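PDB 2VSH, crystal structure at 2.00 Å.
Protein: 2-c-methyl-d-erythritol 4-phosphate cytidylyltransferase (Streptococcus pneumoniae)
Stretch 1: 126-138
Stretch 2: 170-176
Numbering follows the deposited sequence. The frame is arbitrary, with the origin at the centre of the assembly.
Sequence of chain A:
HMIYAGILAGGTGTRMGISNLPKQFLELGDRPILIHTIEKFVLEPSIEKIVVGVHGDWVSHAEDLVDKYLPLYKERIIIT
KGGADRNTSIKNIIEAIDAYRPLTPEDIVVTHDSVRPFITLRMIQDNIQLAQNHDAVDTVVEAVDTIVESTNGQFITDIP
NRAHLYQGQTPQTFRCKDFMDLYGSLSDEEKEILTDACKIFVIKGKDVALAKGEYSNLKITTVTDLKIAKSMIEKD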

# COMPACT_ATOMS: atom_id res chain seq x y z
N ASP A 126 21.49 1.62 -10.75
CA ASP A 126 20.53 1.03 -11.70
C ASP A 126 19.72 2.05 -12.48
O ASP A 126 19.54 1.90 -13.68
N ASN A 127 19.24 3.07 -11.78
CA ASN A 127 18.52 4.19 -12.37
C ASN A 127 19.33 4.92 -13.41
O ASN A 127 18.84 5.20 -14.51
N ILE A 128 20.58 5.21 -13.08
CA ILE A 128 21.48 5.88 -14.01
C ILE A 128 21.73 4.99 -15.24
O ILE A 128 21.70 5.47 -16.37
N GLN A 129 21.97 3.71 -15.01
CA GLN A 129 22.28 2.80 -16.11
C GLN A 129 21.10 2.62 -17.07
O GLN A 129 21.26 2.73 -18.29
N LEU A 130 19.92 2.34 -16.51
CA LEU A 130 18.67 2.26 -17.28
C LEU A 130 18.33 3.55 -18.06
O LEU A 130 17.86 3.48 -19.21
N ALA A 131 18.61 4.72 -17.48
CA ALA A 131 18.35 6.00 -18.17
C ALA A 131 19.12 6.16 -19.50
O ALA A 131 18.72 6.94 -20.37
N GLN A 132 20.21 5.40 -19.66
CA GLN A 132 21.03 5.49 -20.87
C GLN A 132 20.28 4.99 -22.10
O GLN A 132 20.41 5.56 -23.17
N ASN A 133 19.48 3.94 -21.95
CA ASN A 133 18.77 3.38 -23.10
C ASN A 133 17.25 3.54 -23.07
O ASN A 133 16.55 2.95 -23.89
N HIS A 134 16.74 4.34 -22.14
CA HIS A 134 15.30 4.56 -22.08
C HIS A 134 14.97 6.03 -21.90
O HIS A 134 15.86 6.85 -21.67
N ASP A 135 13.70 6.38 -22.07
CA ASP A 135 13.28 7.78 -21.92
C ASP A 135 13.27 8.17 -20.45
O ASP A 135 13.69 9.28 -20.09
N ALA A 136 12.81 7.25 -19.61
CA ALA A 136 12.78 7.49 -18.17
C ALA A 136 12.86 6.17 -17.40
O ALA A 136 12.81 5.09 -18.00
N VAL A 137 13.01 6.26 -16.09
CA VAL A 137 13.09 5.08 -15.23
C VAL A 137 12.22 5.32 -14.01
O VAL A 137 12.24 6.40 -13.44
N ASP A 138 11.45 4.32 -13.62
CA ASP A 138 10.64 4.41 -12.43
C ASP A 138 11.06 3.26 -11.55
O ASP A 138 11.10 2.11 -11.99
N THR A 170 10.51 5.81 -5.50
CA THR A 170 11.50 6.63 -6.19
C THR A 170 12.87 5.99 -5.93
O THR A 170 13.00 5.21 -4.99
N PRO A 171 13.91 6.33 -6.74
CA PRO A 171 14.01 7.32 -7.83
C PRO A 171 13.10 7.22 -9.06
O PRO A 171 12.57 6.16 -9.40
N GLN A 172 12.93 8.37 -9.70
CA GLN A 172 12.41 8.49 -11.04
C GLN A 172 13.43 9.32 -11.80
O GLN A 172 13.78 10.43 -11.39
N THR A 173 13.92 8.77 -12.91
CA THR A 173 15.12 9.28 -13.56
C THR A 173 14.87 9.56 -15.05
O THR A 173 14.23 8.78 -15.75
N PHE A 174 15.38 10.70 -15.52
CA PHE A 174 15.11 11.14 -16.88
C PHE A 174 16.00 12.32 -17.27
O PHE A 174 16.59 12.97 -16.41
N ARG A 175 16.08 12.60 -18.56
CA ARG A 175 16.83 13.76 -19.06
C ARG A 175 16.08 15.02 -18.65
O ARG A 175 14.85 15.08 -18.76
N CYS A 176 16.82 15.98 -18.11
CA CYS A 176 16.24 17.24 -17.62
C CYS A 176 15.44 17.95 -18.71
O CYS A 176 14.33 18.37 -18.46

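A strand that runs beneath a helix can be tied to it by very few side chains, provided they reach the polar atoms that the helix and its exit turn leave unpaired. The contact between residues 126-138 and 170-176 of this cytidylyltransferase illustrates the principle. The first stretch descends as a helix, turns, and returns as a short strand antiparallel to the second; Thr173 and Arg175 cover the most surface between them, with Asn127 next.

Thr173 sits at the centre. Its backbone pairs with Val137 in both directions: Val137 N donates to Thr173 O at 2.8 Å. In return, Thr173 N donates to Val137 O at 3.0 Å. The two side chains emerge on the same face of the sheet, the one covered by the helix, with Val137 CB 4.1 Å from Thr173 CB. The threonine adopts the m rotamer, which splits its branches between two helical partners one turn apart. Thr173 OG1 donates a hydrogen bond of 2.7 Å to Asn127 OD1, while Thr173 CG2 packs 3.7 Å from Ala131 CB. The small alanine side chain points toward the strand and leaves the methyl group a close seat. Val137, with chi1 near t, lines the same interior.

Asn127 also points toward the strand, but its chi1 of -95° lies between the usual wells. Asn127 OD1 comes within 3.4 Å of Pro171 CB, so the same oxygen that accepts the threonine proton also touches the proline ring, which follows a cis peptide bond.

Arg175 closes the other end. Its side chain leaves the backbone sideways, with chi1 m and chi2 and chi3 both t, and its end comes nearer to the first stretch, where the helix gives way to the turn and carbonyls become available. Arg175 NH1 donates to His134 O at 2.8 Å with good geometry; Arg175 NH2 makes a short but weak bond to Ala131 O, 2.6 Å long and bent to 126°. A water completes the arrangement, donating to Asp135 O at 2.4 Å and accepting from Arg175 N at 2.9 Å and Arg175 NH1 at 3.0 Å, thus bridging the turn to both backbone and side chain of the arginine.

On the opposite face of the sheet, Ala136, Asp138, Gln172 and Phe174 make a quieter contact. Ala136 CB lies 3.9 Å from Phe174 CB and sits at the edge of the aromatic ring, whose p rotamer leads its end away from the first stretch.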

# COMPACT_ATOMS: atom_id res chain seq x y z
CB ASP A 126 19.57 0.08 -10.98
CG ASP A 126 20.21 -1.23 -10.64
OD1 ASP A 126 21.43 -1.38 -10.89
OD2 ASP A 126 19.49 -2.13 -10.13
CB ASN A 127 18.06 5.17 -11.28
CG ASN A 127 16.65 4.90 -10.84
OD1 ASN A 127 15.73 5.59 -11.25
ND2 ASN A 127 16.47 3.87 -10.01
CB ILE A 128 22.81 6.28 -13.32
CG1 ILE A 128 22.55 7.42 -12.30
CG2 ILE A 128 23.87 6.69 -14.35
CD1 ILE A 128 23.64 7.55 -11.21
CB GLN A 129 22.74 1.44 -15.57
CG GLN A 129 23.10 0.44 -16.66
CD GLN A 129 23.25 -0.98 -16.13
OE1 GLN A 129 22.78 -1.30 -15.03
NE2 GLN A 129 23.89 -1.84 -16.91
CB LEU A 130 17.52 1.85 -16.35
CG LEU A 130 16.98 0.41 -16.22
CD1 LEU A 130 17.74 -0.66 -17.00
CD2 LEU A 130 16.80 0.01 -14.78
CB ALA A 131 18.61 7.19 -17.24
CB GLN A 132 22.35 4.73 -20.71
CG GLN A 132 23.22 5.25 -19.56
CD GLN A 132 24.48 4.42 -19.33
OE1 GLN A 132 24.95 3.69 -20.21
NE2 GLN A 132 25.04 4.53 -18.12
CB ASN A 133 19.19 1.92 -23.35
CG ASN A 133 19.90 1.32 -22.15
OD1 ASN A 133 19.45 1.47 -21.00
ND2 ASN A 133 21.03 0.67 -22.40
CB HIS A 134 14.67 3.67 -21.01
CG HIS A 134 15.02 2.22 -21.17
ND1 HIS A 134 14.47 1.42 -22.15
CD2 HIS A 134 15.89 1.43 -20.49
CE1 HIS A 134 14.96 0.19 -22.05
NE2 HIS A 134 15.82 0.18 -21.05
CB ASP A 135 11.91 8.00 -22.57
CG ASP A 135 11.97 7.84 -24.07
OD1 ASP A 135 12.88 8.41 -24.68
OD2 ASP A 135 11.10 7.17 -24.64
CB ALA A 136 11.52 8.28 -17.78
CB VAL A 137 14.56 4.82 -14.74
CG1 VAL A 137 14.66 3.47 -13.99
CG2 VAL A 137 15.53 4.85 -15.90
CB ASP A 138 9.16 4.24 -12.82
CG ASP A 138 8.21 4.75 -11.78
OD1 ASP A 138 8.64 5.22 -10.71
OD2 ASP A 138 6.98 4.69 -12.04
CB THR A 170 11.40 8.14 -5.84
OG1 THR A 170 11.93 8.40 -4.53
CG2 THR A 170 9.96 8.67 -5.96
CB PRO A 171 15.49 7.23 -8.26
CG PRO A 171 16.20 6.72 -7.09
CD PRO A 171 15.22 5.72 -6.45
CB GLN A 172 11.03 9.15 -11.02
CG GLN A 172 10.02 8.39 -10.19
CD GLN A 172 8.61 8.98 -10.21
OE1 GLN A 172 7.63 8.24 -10.22
NE2 GLN A 172 8.51 10.31 -10.20
CB THR A 173 16.30 8.28 -13.37
OG1 THR A 173 16.52 8.10 -11.97
CG2 THR A 173 17.60 8.78 -14.03
CB PHE A 174 13.61 11.50 -17.03
CG PHE A 174 13.02 12.24 -15.86
CD1 PHE A 174 13.35 13.57 -15.62
CD2 PHE A 174 12.13 11.61 -15.00
CE1 PHE A 174 12.82 14.25 -14.53
CE2 PHE A 174 11.59 12.28 -13.91
CZ PHE A 174 11.94 13.60 -13.67
CB ARG A 175 17.00 13.69 -20.58
CG ARG A 175 18.03 12.64 -21.01
CD ARG A 175 17.81 12.09 -22.42
NE ARG A 175 18.61 10.88 -22.55
CZ ARG A 175 18.21 9.64 -22.24
NH1 ARG A 175 16.98 9.40 -21.80
NH2 ARG A 175 19.05 8.64 -22.37
CB CYS A 176 17.36 18.18 -17.16
SG CYS A 176 18.32 17.57 -15.74
O HOH W 1 14.91 11.26 -20.81